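Adenylyltransferase thiF (Escherichia coli, PDB 1ZUD) catalyses the ATP-dependent adenylation of the C-terminal glycine carboxylate of the sulfur carrier protein ThiS in thiamin biosynthesis, working as a zinc-binding homodimer. Local coordinates at residues M7-Q12 against P96-T101; D16-D21 against L208-E213; Y46-G49 against T54-L57; G156-L161 against T199-E204. One frame throughout, in Å; residues are numbered along the deposited sequence.

Contact 1. Residues M7-Q12 against P96-T101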
loop_
_atom_site.group_PDB
_atom_site.type_symbol
_atom_site.label_atom_id
_atom_site.label_comp_id
_atom_site.label_asym_id
_atom_site.label_seq_id
_atom_site.Cartn_x
_atom_site.Cartn_y
_atom_site.Cartn_z
ATOM N N MET C 7 -7.944 24.828 -7.099
ATOM C CA MET C 7 -8.608 23.811 -7.897
ATOM C C MET C 7 -7.828 22.501 -7.942
ATOM O O MET C 7 -8.370 21.385 -7.777
ATOM C CB MET C 7 -8.771 24.314 -9.348
ATOM C CG MET C 7 -9.921 25.311 -9.521
ATOM S SD MET C 7 -11.553 24.577 -9.169
ATOM C CE MET C 7 -11.301 22.684 -9.457
ATOM N N ARG C 8 -6.539 22.642 -8.144
ATOM C CA ARG C 8 -5.666 21.478 -8.257
ATOM C C ARG C 8 -5.685 20.646 -6.981
ATOM O O ARG C 8 -5.781 19.409 -7.028
ATOM C CB ARG C 8 -4.233 21.952 -8.563
ATOM C CG ARG C 8 -3.174 20.832 -8.511
ATOM C CD ARG C 8 -1.751 21.404 -8.677
ATOM N NE ARG C 8 -1.478 21.767 -10.066
ATOM C CZ ARG C 8 -1.171 20.886 -11.018
ATOM N NH1 ARG C 8 -1.098 19.597 -10.731
ATOM N NH2 ARG C 8 -0.920 21.292 -12.258
ATOM N N TYR C 9 -5.606 21.316 -5.828
ATOM C CA TYR C 9 -5.589 20.586 -4.537
ATOM C C TYR C 9 -6.939 20.447 -3.858
ATOM O O TYR C 9 -7.040 20.020 -2.693
ATOM C CB TYR C 9 -4.636 21.296 -3.579
ATOM C CG TYR C 9 -3.296 21.503 -4.228
ATOM C CD1 TYR C 9 -2.753 22.790 -4.379
ATOM C CD2 TYR C 9 -2.552 20.402 -4.662
ATOM C CE1 TYR C 9 -1.478 22.975 -4.944
ATOM C CE2 TYR C 9 -1.296 20.579 -5.219
ATOM C CZ TYR C 9 -0.768 21.849 -5.363
ATOM O OH TYR C 9 0.455 21.995 -5.971
ATOM N N SER C 10 -7.984 20.763 -4.605
ATOM C CA SER C 10 -9.316 20.751 -4.026
ATOM C C SER C 10 -9.759 19.502 -3.285
ATOM O O SER C 10 -10.340 19.622 -2.203
ATOM C CB SER C 10 -10.355 21.121 -5.106
ATOM O OG SER C 10 -10.359 20.189 -6.150
ATOM N N ARG C 11 -9.444 18.304 -3.792
ATOM C CA ARG C 11 -9.950 17.135 -3.124
ATOM C C ARG C 11 -9.275 16.815 -1.805
ATOM O O ARG C 11 -9.790 16.045 -1.027
ATOM C CB ARG C 11 -9.931 15.903 -4.050
ATOM C CG ARG C 11 -10.888 16.019 -5.270
ATOM C CD ARG C 11 -12.350 16.302 -4.872
ATOM N NE ARG C 11 -13.265 16.352 -6.033
ATOM C CZ ARG C 11 -13.417 17.390 -6.858
ATOM N NH1 ARG C 11 -12.730 18.524 -6.691
ATOM N NH2 ARG C 11 -14.261 17.289 -7.885
ATOM N N GLN C 12 -8.119 17.417 -1.588
ATOM C CA GLN C 12 -7.338 17.279 -0.379
ATOM C C GLN C 12 -7.822 18.428 0.568
ATOM O O GLN C 12 -7.989 18.257 1.795
ATOM C CB GLN C 12 -5.900 17.507 -0.823
ATOM C CG GLN C 12 -4.831 17.124 0.059
ATOM C CD GLN C 12 -3.545 16.986 -0.753
ATOM O OE1 GLN C 12 -3.386 16.028 -1.515
ATOM N NE2 GLN C 12 -2.651 17.956 -0.627
ATOM N N PRO C 96 3.544 21.546 -12.833
ATOM C CA PRO C 96 4.515 22.590 -13.175
ATOM C C PRO C 96 4.554 23.740 -12.194
ATOM O O PRO C 96 5.290 24.677 -12.390
ATOM C CB PRO C 96 4.047 23.069 -14.559
ATOM C CG PRO C 96 2.537 22.922 -14.481
ATOM C CD PRO C 96 2.342 21.604 -13.697
ATOM N N ASP C 97 3.766 23.667 -11.131
ATOM C CA ASP C 97 3.695 24.759 -10.167
ATOM C C ASP C 97 4.510 24.573 -8.895
ATOM O O ASP C 97 4.502 25.407 -8.000
ATOM C CB ASP C 97 2.216 25.026 -9.817
ATOM C CG ASP C 97 1.415 25.498 -11.050
ATOM O OD1 ASP C 97 2.033 26.159 -11.898
ATOM O OD2 ASP C 97 0.209 25.227 -11.172
ATOM N N ILE C 98 5.236 23.488 -8.794
ATOM C CA ILE C 98 6.056 23.344 -7.589
ATOM C C ILE C 98 7.527 23.337 -8.010
ATOM O O ILE C 98 7.816 23.229 -9.210
ATOM C CB ILE C 98 5.672 22.063 -6.797
ATOM C CG1 ILE C 98 5.657 20.837 -7.725
ATOM C CG2 ILE C 98 4.320 22.295 -6.094
ATOM C CD1 ILE C 98 5.430 19.530 -6.982
ATOM N N GLN C 99 8.438 23.489 -7.040
ATOM C CA GLN C 99 9.878 23.480 -7.293
ATOM C C GLN C 99 10.445 22.051 -7.374
ATOM O O GLN C 99 10.412 21.292 -6.382
ATOM C CB GLN C 99 10.585 24.279 -6.184
ATOM C CG GLN C 99 12.107 24.265 -6.240
ATOM C CD GLN C 99 12.674 24.709 -7.586
ATOM O OE1 GLN C 99 12.258 25.729 -8.147
ATOM N NE2 GLN C 99 13.641 23.949 -8.104
ATOM N N LEU C 100 10.962 21.657 -8.532
ATOM C CA LEU C 100 11.505 20.289 -8.642
ATOM C C LEU C 100 12.999 20.302 -8.882
ATOM O O LEU C 100 13.441 20.694 -9.931
ATOM C CB LEU C 100 10.772 19.503 -9.748
ATOM C CG LEU C 100 9.261 19.253 -9.514
ATOM C CD1 LEU C 100 8.610 18.673 -10.795
ATOM C CD2 LEU C 100 9.043 18.285 -8.319
ATOM N N THR C 101 13.780 19.850 -7.900
ATOM C CA THR C 101 15.229 19.869 -8.012
ATOM C C THR C 101 15.857 18.492 -8.235
ATOM O O THR C 101 15.620 17.561 -7.466
ATOM C CB THR C 101 15.803 20.513 -6.727
ATOM O OG1 THR C 101 15.276 21.830 -6.629
ATOM C CG2 THR C 101 17.340 20.551 -6.726
HETATM O O HOH W 1 -0.923 23.660 -13.164
#
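D97 OD2 faces R8 through water 1 and takes a salt bridge from R4. D97 OD2 accepts a hydrogen bond of 2.8 Å from the O of water 1. R8 NH2 is modelled 2.5 Å from the O of the same water, implausibly short, so this half of the bridge is doubtful in detail. The water lies at the edge of the guanidinium, in its plane. R8 NE stands 4.0 Å from D97 OD2, beyond salt-bridge range, and the guanidinium and carboxylate planes are turned 88° apart. R8 NH2 also reaches P96 CD at 3.6 Å. With CG anti to the backbone N (chi1 172°), the R8 chain runs out to this loop and bends at chi3. The other end of its guanidinium is tied down by NH1, which donates to the backbone O of L94. The contact sets the N-terminal helices against an edge of the Rossmann-type sheet. P96-I98 is the loop that leads from helix 83-94 into strand 99-103, outermost in this chain's sheet. Y9 lies alongside R8, whose CG sits 3.8 Å above one ring face, offset toward the rim. The Y9 hydroxyl touches the I98 methyl, with 3.9 Å from OH to CG2, and is hydrogen-bonded to N95. Across the dimer, T76 of the second subunit receives a weak hydrogen bond from R8 NH2 and packs on P96.

Contact 2. Residues D16-D21 against L208-E213. With CA (calcium ion), chain I.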
loop_
_atom_site.group_PDB
_atom_site.type_symbol
_atom_site.label_atom_id
_atom_site.label_comp_id
_atom_site.label_asym_id
_atom_site.label_seq_id
_atom_site.Cartn_x
_atom_site.Cartn_y
_atom_site.Cartn_z
ATOM N N ASP C 16 -11.170 18.229 6.267
ATOM C CA ASP C 16 -10.918 19.161 7.369
ATOM C C ASP C 16 -9.542 18.982 8.013
ATOM O O ASP C 16 -8.975 19.942 8.517
ATOM C CB ASP C 16 -12.004 19.049 8.439
ATOM C CG ASP C 16 -13.345 19.651 8.000
ATOM O OD1 ASP C 16 -14.253 19.648 8.835
ATOM O OD2 ASP C 16 -13.514 20.125 6.841
ATOM N N ASP C 17 -9.001 17.770 7.976
ATOM C CA ASP C 17 -7.662 17.488 8.514
ATOM C C ASP C 17 -6.545 18.215 7.764
ATOM O O ASP C 17 -5.472 18.462 8.315
ATOM C CB ASP C 17 -7.365 15.988 8.454
ATOM C CG ASP C 17 -8.146 15.191 9.479
ATOM O OD1 ASP C 17 -8.031 15.504 10.683
ATOM O OD2 ASP C 17 -8.870 14.250 9.089
ATOM N N ILE C 18 -6.777 18.561 6.507
ATOM C CA ILE C 18 -5.758 19.243 5.726
ATOM C C ILE C 18 -6.254 20.687 5.506
ATOM O O ILE C 18 -5.643 21.676 5.948
ATOM C CB ILE C 18 -5.563 18.554 4.348
ATOM C CG1 ILE C 18 -5.475 17.031 4.530
ATOM C CG2 ILE C 18 -4.312 19.073 3.680
ATOM C CD1 ILE C 18 -4.372 16.598 5.441
ATOM N N ALA C 19 -7.332 20.814 4.743
ATOM C CA ALA C 19 -7.939 22.120 4.542
ATOM C C ALA C 19 -6.986 23.159 3.933
ATOM O O ALA C 19 -5.922 22.805 3.419
ATOM C CB ALA C 19 -8.497 22.604 5.909
ATOM N N LEU C 20 -7.347 24.443 4.012
ATOM C CA LEU C 20 -6.505 25.486 3.427
ATOM C C LEU C 20 -5.186 25.632 4.195
ATOM O O LEU C 20 -4.134 25.786 3.589
ATOM C CB LEU C 20 -7.252 26.818 3.398
ATOM C CG LEU C 20 -8.338 26.875 2.322
ATOM C CD1 LEU C 20 -9.068 28.219 2.460
ATOM C CD2 LEU C 20 -7.740 26.688 0.914
ATOM N N ASP C 21 -5.234 25.548 5.514
ATOM C CA ASP C 21 -3.998 25.664 6.310
ATOM C C ASP C 21 -2.977 24.558 6.030
ATOM O O ASP C 21 -1.763 24.821 5.927
ATOM C CB ASP C 21 -4.291 25.580 7.820
ATOM C CG ASP C 21 -4.696 26.905 8.421
ATOM O OD1 ASP C 21 -4.249 27.961 7.904
ATOM O OD2 ASP C 21 -5.458 26.877 9.431
ATOM N N LEU C 208 2.985 14.051 8.235
ATOM C CA LEU C 208 3.968 14.753 9.041
ATOM C C LEU C 208 4.022 16.228 8.679
ATOM O O LEU C 208 4.046 17.086 9.568
ATOM C CB LEU C 208 5.352 14.158 8.864
ATOM C CG LEU C 208 6.460 15.101 9.342
ATOM C CD1 LEU C 208 6.594 15.033 10.857
ATOM C CD2 LEU C 208 7.736 14.701 8.695
ATOM N N LEU C 209 4.035 16.543 7.374
ATOM C CA LEU C 209 4.117 17.920 6.954
ATOM C C LEU C 209 2.833 18.713 7.212
ATOM O O LEU C 209 2.880 19.915 7.430
ATOM C CB LEU C 209 4.492 18.003 5.478
ATOM C CG LEU C 209 5.869 17.368 5.153
ATOM C CD1 LEU C 209 6.004 17.219 3.634
ATOM C CD2 LEU C 209 6.970 18.200 5.717
ATOM N N SER C 210 1.680 18.062 7.200
ATOM C CA SER C 210 0.485 18.872 7.403
ATOM C C SER C 210 0.110 18.914 8.885
ATOM O O SER C 210 -0.806 19.589 9.274
ATOM C CB SER C 210 -0.667 18.321 6.558
ATOM O OG SER C 210 -0.967 17.003 6.947
ATOM N N GLY C 211 0.831 18.182 9.718
ATOM C CA GLY C 211 0.536 18.218 11.135
ATOM C C GLY C 211 -0.586 17.313 11.591
ATOM O O GLY C 211 -1.253 17.630 12.549
ATOM N N ILE C 212 -0.784 16.173 10.924
ATOM C CA ILE C 212 -1.828 15.248 11.297
ATOM C C ILE C 212 -1.278 14.279 12.324
ATOM O O ILE C 212 -0.284 13.616 12.098
ATOM C CB ILE C 212 -2.339 14.507 10.050
ATOM C CG1 ILE C 212 -3.115 15.515 9.182
ATOM C CG2 ILE C 212 -3.246 13.351 10.413
ATOM C CD1 ILE C 212 -3.324 15.060 7.809
ATOM N N GLU C 213 -1.943 14.192 13.465
ATOM C CA GLU C 213 -1.509 13.302 14.527
ATOM C C GLU C 213 -1.566 11.856 14.054
ATOM O O GLU C 213 -2.627 11.324 13.688
ATOM C CB GLU C 213 -2.401 13.478 15.761
ATOM C CG GLU C 213 -1.824 12.834 17.043
ATOM C CD GLU C 213 -2.861 12.712 18.169
ATOM O OE1 GLU C 213 -3.461 11.621 18.319
ATOM O OE2 GLU C 213 -3.083 13.709 18.893
HETATM CA CA CA I . -14.255 20.175 4.568
HETATM O O HOH W 2 -12.352 21.477 4.247
#
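I212 sets its longer branch against the turn at D17 and I18, with I212 CG1 3.9 Å from D17 O. It holds CG1 anti to its carbonyl carbon (chi1 -70°), which carries the branch there. I212 CD1 lies 4.2 Å from D17 CB. The I18 and I212 side chains slant across one another rather than running side by side, but the closeness of their end methyls is doubtful. In the conformers modelled here, I18 CD1 lies 3.7 Å from S210 OG, a hydroxyl hydrogen-bonded to the backbone O of I206. G211 has positive phi (83°), a conformation suited to glycine, as the chain leaves helix 191-210 and swings I212 back toward I18. With an alanine in place of I212, CG1 and CD1 would be gone, and the D17 carbonyl and CB would probably lose their apolar cover. Nearby, D16 OD2 binds the calcium ion at 2.4 Å, with L14 O and water 2. F154 of the second subunit packs on D17 and I18, and its K225 forms a salt bridge with D17. The contact joins the loop between helices 10-13 and 19-27 to the end of helix 191-210, whose L208 and L209 pack on strand 121-124.

Contact 3. Residues Y46-G49 against T54-L57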
loop_
_atom_site.group_PDB
_atom_site.type_symbol
_atom_site.label_atom_id
_atom_site.label_comp_id
_atom_site.label_asym_id
_atom_site.label_seq_id
_atom_site.Cartn_x
_atom_site.Cartn_y
_atom_site.Cartn_z
ATOM N N TYR C 46 3.150 10.937 -5.965
ATOM C CA TYR C 46 2.097 11.343 -5.011
ATOM C C TYR C 46 2.410 12.620 -4.275
ATOM O O TYR C 46 1.499 13.419 -3.956
ATOM C CB TYR C 46 1.799 10.216 -3.997
ATOM C CG TYR C 46 0.961 9.130 -4.622
ATOM C CD1 TYR C 46 1.550 7.916 -5.020
ATOM C CD2 TYR C 46 -0.381 9.364 -4.932
ATOM C CE1 TYR C 46 0.831 6.969 -5.737
ATOM C CE2 TYR C 46 -1.146 8.396 -5.631
ATOM C CZ TYR C 46 -0.514 7.200 -6.031
ATOM O OH TYR C 46 -1.233 6.231 -6.681
ATOM N N LEU C 47 3.676 12.802 -3.935
ATOM C CA LEU C 47 4.093 14.029 -3.219
ATOM C C LEU C 47 3.937 15.217 -4.191
ATOM O O LEU C 47 3.484 16.307 -3.804
ATOM C CB LEU C 47 5.525 13.852 -2.718
ATOM C CG LEU C 47 5.714 13.570 -1.195
ATOM C CD1 LEU C 47 4.408 13.357 -0.411
ATOM C CD2 LEU C 47 6.668 12.419 -1.049
ATOM N N ALA C 48 4.311 15.018 -5.454
ATOM C CA ALA C 48 4.103 16.103 -6.438
ATOM C C ALA C 48 2.598 16.405 -6.586
ATOM O O ALA C 48 2.172 17.581 -6.629
ATOM C CB ALA C 48 4.663 15.710 -7.797
ATOM N N GLY C 49 1.793 15.349 -6.685
ATOM C CA GLY C 49 0.372 15.565 -6.854
ATOM C C GLY C 49 -0.210 16.248 -5.645
ATOM O O GLY C 49 -1.159 17.026 -5.791
ATOM N N THR C 54 8.510 21.932 -2.511
ATOM C CA THR C 54 9.823 21.631 -3.092
ATOM C C THR C 54 10.167 20.154 -2.921
ATOM O O THR C 54 10.121 19.606 -1.817
ATOM C CB THR C 54 10.958 22.455 -2.445
ATOM O OG1 THR C 54 10.627 23.839 -2.508
ATOM C CG2 THR C 54 12.286 22.241 -3.201
ATOM N N LEU C 55 10.483 19.508 -4.020
ATOM C CA LEU C 55 10.910 18.118 -3.971
ATOM C C LEU C 55 12.314 18.049 -4.516
ATOM O O LEU C 55 12.591 18.530 -5.631
ATOM C CB LEU C 55 10.052 17.189 -4.851
ATOM C CG LEU C 55 8.611 16.970 -4.507
ATOM C CD1 LEU C 55 7.996 16.048 -5.589
ATOM C CD2 LEU C 55 8.525 16.325 -3.105
ATOM N N VAL C 56 13.202 17.439 -3.749
ATOM C CA VAL C 56 14.563 17.254 -4.206
ATOM C C VAL C 56 14.670 15.757 -4.522
ATOM O O VAL C 56 14.358 14.912 -3.685
ATOM C CB VAL C 56 15.570 17.772 -3.104
ATOM C CG1 VAL C 56 17.023 17.695 -3.615
ATOM C CG2 VAL C 56 15.291 19.284 -2.826
ATOM N N LEU C 57 15.106 15.435 -5.747
ATOM C CA LEU C 57 15.102 14.064 -6.246
ATOM C C LEU C 57 16.530 13.685 -6.522
ATOM O O LEU C 57 17.137 14.198 -7.438
ATOM C CB LEU C 57 14.235 14.028 -7.533
ATOM C CG LEU C 57 12.867 14.793 -7.453
ATOM C CD1 LEU C 57 12.443 15.392 -8.810
ATOM C CD2 LEU C 57 11.778 13.833 -6.965
#
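L55 meets helix 40-50 with both of its methyls, one on each of two successive residues. L55 CD2 lies 3.9 Å from L47 CB, so it touches the root of that side chain. L55 CD1 lies over the backbone of A48, 3.8 Å from A48 N, and also reaches the A48 methyl, with 4.0 Å from CD1 to CB. The fork of the leucine thus faces the helix, and the contact is wholly apolar apart from the nearby amide. In L55, CG stands anti to the carbonyl carbon (chi1 -66°), and chi2 of 178° carries CD1 straight on, with CD2 as the second prong. The small A48 side chain is consistent with this close approach to the backbone, and the CA atoms of A48 and L55 are 7.5 Å apart. Helix 40-50 and strand 54-58 are the second and third elements of a beta-alpha-beta unit that starts with strand 30-34. This is the opening unit of the Rossmann-type fold. A glycine-rich sequence consistent with the GxGxxG pattern lies at its first strand-to-helix turn and includes G38, an ATP-binding residue. A short connection brings the chain back from the helix, so L47 and A48 pack on the strand that follows them. Farther out, strand 54-58 is held between its two parallel neighbours, L55 touching V31 on one and L100 on the other. I98 packs on A48, and the backbone O of A48 accepts a hydrogen bond from N95. A202 and I206 of helix 191-210 also pack against the L47 side chain.

Contact 4. Residues G156-L161 against T199-E204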
loop_
_atom_site.group_PDB
_atom_site.type_symbol
_atom_site.label_atom_id
_atom_site.label_comp_id
_atom_site.label_asym_id
_atom_site.label_seq_id
_atom_site.Cartn_x
_atom_site.Cartn_y
_atom_site.Cartn_z
ATOM N N GLY C 156 7.699 -6.207 2.573
ATOM C CA GLY C 156 8.009 -4.785 2.723
ATOM C C GLY C 156 8.197 -4.421 4.191
ATOM O O GLY C 156 7.635 -5.111 5.042
ATOM N N GLN C 157 8.996 -3.380 4.462
ATOM C CA GLN C 157 9.254 -2.865 5.807
ATOM C C GLN C 157 9.159 -1.360 5.740
ATOM O O GLN C 157 9.644 -0.765 4.797
ATOM C CB GLN C 157 10.674 -3.276 6.290
ATOM C CG GLN C 157 10.856 -4.812 6.261
ATOM C CD GLN C 157 12.234 -5.319 6.790
ATOM O OE1 GLN C 157 13.207 -4.577 6.797
ATOM N NE2 GLN C 157 12.296 -6.595 7.183
ATOM N N LEU C 158 8.554 -0.733 6.751
ATOM C CA LEU C 158 8.438 0.720 6.766
ATOM C C LEU C 158 8.527 1.255 8.243
ATOM O O LEU C 158 8.006 0.619 9.151
ATOM C CB LEU C 158 7.073 1.094 6.178
ATOM C CG LEU C 158 6.545 2.500 6.418
ATOM C CD1 LEU C 158 7.363 3.458 5.594
ATOM C CD2 LEU C 158 5.051 2.570 6.007
ATOM N N MET C 159 9.178 2.401 8.449
ATOM C CA MET C 159 9.237 3.029 9.780
ATOM C C MET C 159 9.317 4.519 9.603
ATOM O O MET C 159 10.020 5.006 8.681
ATOM C CB MET C 159 10.519 2.689 10.559
ATOM C CG MET C 159 11.070 1.360 10.440
ATOM S SD MET C 159 12.618 1.455 11.399
ATOM C CE MET C 159 13.726 1.111 10.125
ATOM N N VAL C 160 8.663 5.250 10.507
ATOM C CA VAL C 160 8.733 6.728 10.542
ATOM C C VAL C 160 9.570 7.096 11.798
ATOM O O VAL C 160 9.163 6.778 12.943
ATOM C CB VAL C 160 7.359 7.377 10.676
ATOM C CG1 VAL C 160 7.555 8.899 10.702
ATOM C CG2 VAL C 160 6.432 6.962 9.463
ATOM N N LEU C 161 10.733 7.712 11.603
ATOM C CA LEU C 161 11.609 8.036 12.747
ATOM C C LEU C 161 11.694 9.538 12.853
ATOM O O LEU C 161 12.085 10.255 11.897
ATOM C CB LEU C 161 12.998 7.457 12.535
ATOM C CG LEU C 161 13.083 6.031 12.087
ATOM C CD1 LEU C 161 14.483 5.760 11.509
ATOM C CD2 LEU C 161 12.774 5.152 13.243
ATOM N N THR C 199 4.372 4.308 -1.807
ATOM C CA THR C 199 3.164 5.143 -1.705
ATOM C C THR C 199 2.884 5.417 -0.209
ATOM O O THR C 199 2.456 6.535 0.175
ATOM C CB THR C 199 1.944 4.425 -2.361
ATOM O OG1 THR C 199 2.283 4.176 -3.722
ATOM C CG2 THR C 199 0.666 5.317 -2.344
ATOM N N LEU C 200 3.096 4.405 0.631
ATOM C CA LEU C 200 2.888 4.603 2.092
ATOM C C LEU C 200 3.895 5.618 2.655
ATOM O O LEU C 200 3.564 6.350 3.557
ATOM C CB LEU C 200 3.016 3.277 2.843
ATOM C CG LEU C 200 1.783 2.410 2.591
ATOM C CD1 LEU C 200 2.054 0.982 3.157
ATOM C CD2 LEU C 200 0.541 3.110 3.165
ATOM N N GLN C 201 5.129 5.635 2.139
ATOM C CA GLN C 201 6.090 6.655 2.526
ATOM C C GLN C 201 5.509 8.041 2.195
ATOM O O GLN C 201 5.620 8.944 2.997
ATOM C CB GLN C 201 7.394 6.495 1.751
ATOM C CG GLN C 201 8.205 5.328 2.244
ATOM C CD GLN C 201 9.519 5.266 1.514
ATOM O OE1 GLN C 201 9.569 4.730 0.411
ATOM N NE2 GLN C 201 10.580 5.827 2.107
ATOM N N ALA C 202 4.928 8.228 1.001
ATOM C CA ALA C 202 4.316 9.542 0.680
ATOM C C ALA C 202 3.212 9.917 1.697
ATOM O O ALA C 202 3.087 11.073 2.130
ATOM C CB ALA C 202 3.681 9.497 -0.823
ATOM N N LEU C 203 2.351 8.953 1.997
ATOM C CA LEU C 203 1.287 9.148 2.951
ATOM C C LEU C 203 1.876 9.663 4.302
ATOM O O LEU C 203 1.364 10.612 4.893
ATOM C CB LEU C 203 0.567 7.818 3.260
ATOM C CG LEU C 203 -0.971 7.835 3.509
ATOM C CD1 LEU C 203 -1.338 6.613 4.362
ATOM C CD2 LEU C 203 -1.554 9.129 4.086
ATOM N N GLU C 204 2.911 9.001 4.798
ATOM C CA GLU C 204 3.499 9.407 6.104
ATOM C C GLU C 204 4.051 10.842 5.990
ATOM O O GLU C 204 3.965 11.650 6.913
ATOM C CB GLU C 204 4.609 8.383 6.484
ATOM C CG GLU C 204 4.024 6.988 6.845
ATOM C CD GLU C 204 2.918 7.068 7.898
ATOM O OE1 GLU C 204 1.921 6.291 7.850
ATOM O OE2 GLU C 204 3.034 7.941 8.785
#
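Strand 156-161 and helix 199-204 run in nearly the same direction, their axes 15° apart and 9.7 Å from each other at closest approach. The nearest CA pairs are L158 with Q201 and V160 with E204. L158 and V160, two places apart in the strand, both start their side chains toward the helix. L158 holds CG anti to the backbone N (chi1 164°) and spreads its methyls over two helix residues. L158 CD2 rests 3.8 Å from L200 CB, where the two leucines meet at about a right angle. L158 CD1 lies 3.9 Å from Q201 CG. Here helix 191-210 packs against a face of the mixed sheet, on a strand that runs antiparallel to both of its neighbours, 146-152 and 218-223. The Q201 chain runs extended beyond CG, and its amide NE2 gives hydrogen bonds to the backbone O atoms of I147 and D124. The bend of E204 at chi2 (-52°) turns its chain so that CB, CG, CD and OE2 all lie within 3.8 Å of V160 CG2, the two side chains crossing at a slant. E204 OE1 makes salt bridges to R220 and K207 and accepts a hydrogen bond from S227 of the second subunit. These two cations would be expected to favour the ionised carboxylate. F222 of the second subunit packs on L200, and Q157 hydrogen-bonds to the backbone of the ThiS chain.

Contacts 1 and 3 are close neighbours, their centres 9 Å apart, because strands 99-103 and 54-58 lie side by side in the sheet. T101 N and L55 O are 2.9 Å apart, a probable hydrogen bond. Contact 3 meets contact 4 through helices 40-50 and 191-210, where Y46 packs on A202. Contact 2 uses the end of that second helix, with its centre 17 Å from contact 4, and touches contact 1 where Q12 O approaches I18 CB. All four contacts adjoin the second subunit. R11, an ATP-binding residue, lies in segment 7-12 but takes no part in the touching of contact 1. The Q201 side chain of contact 4 is about 8 Å from G38, another such residue.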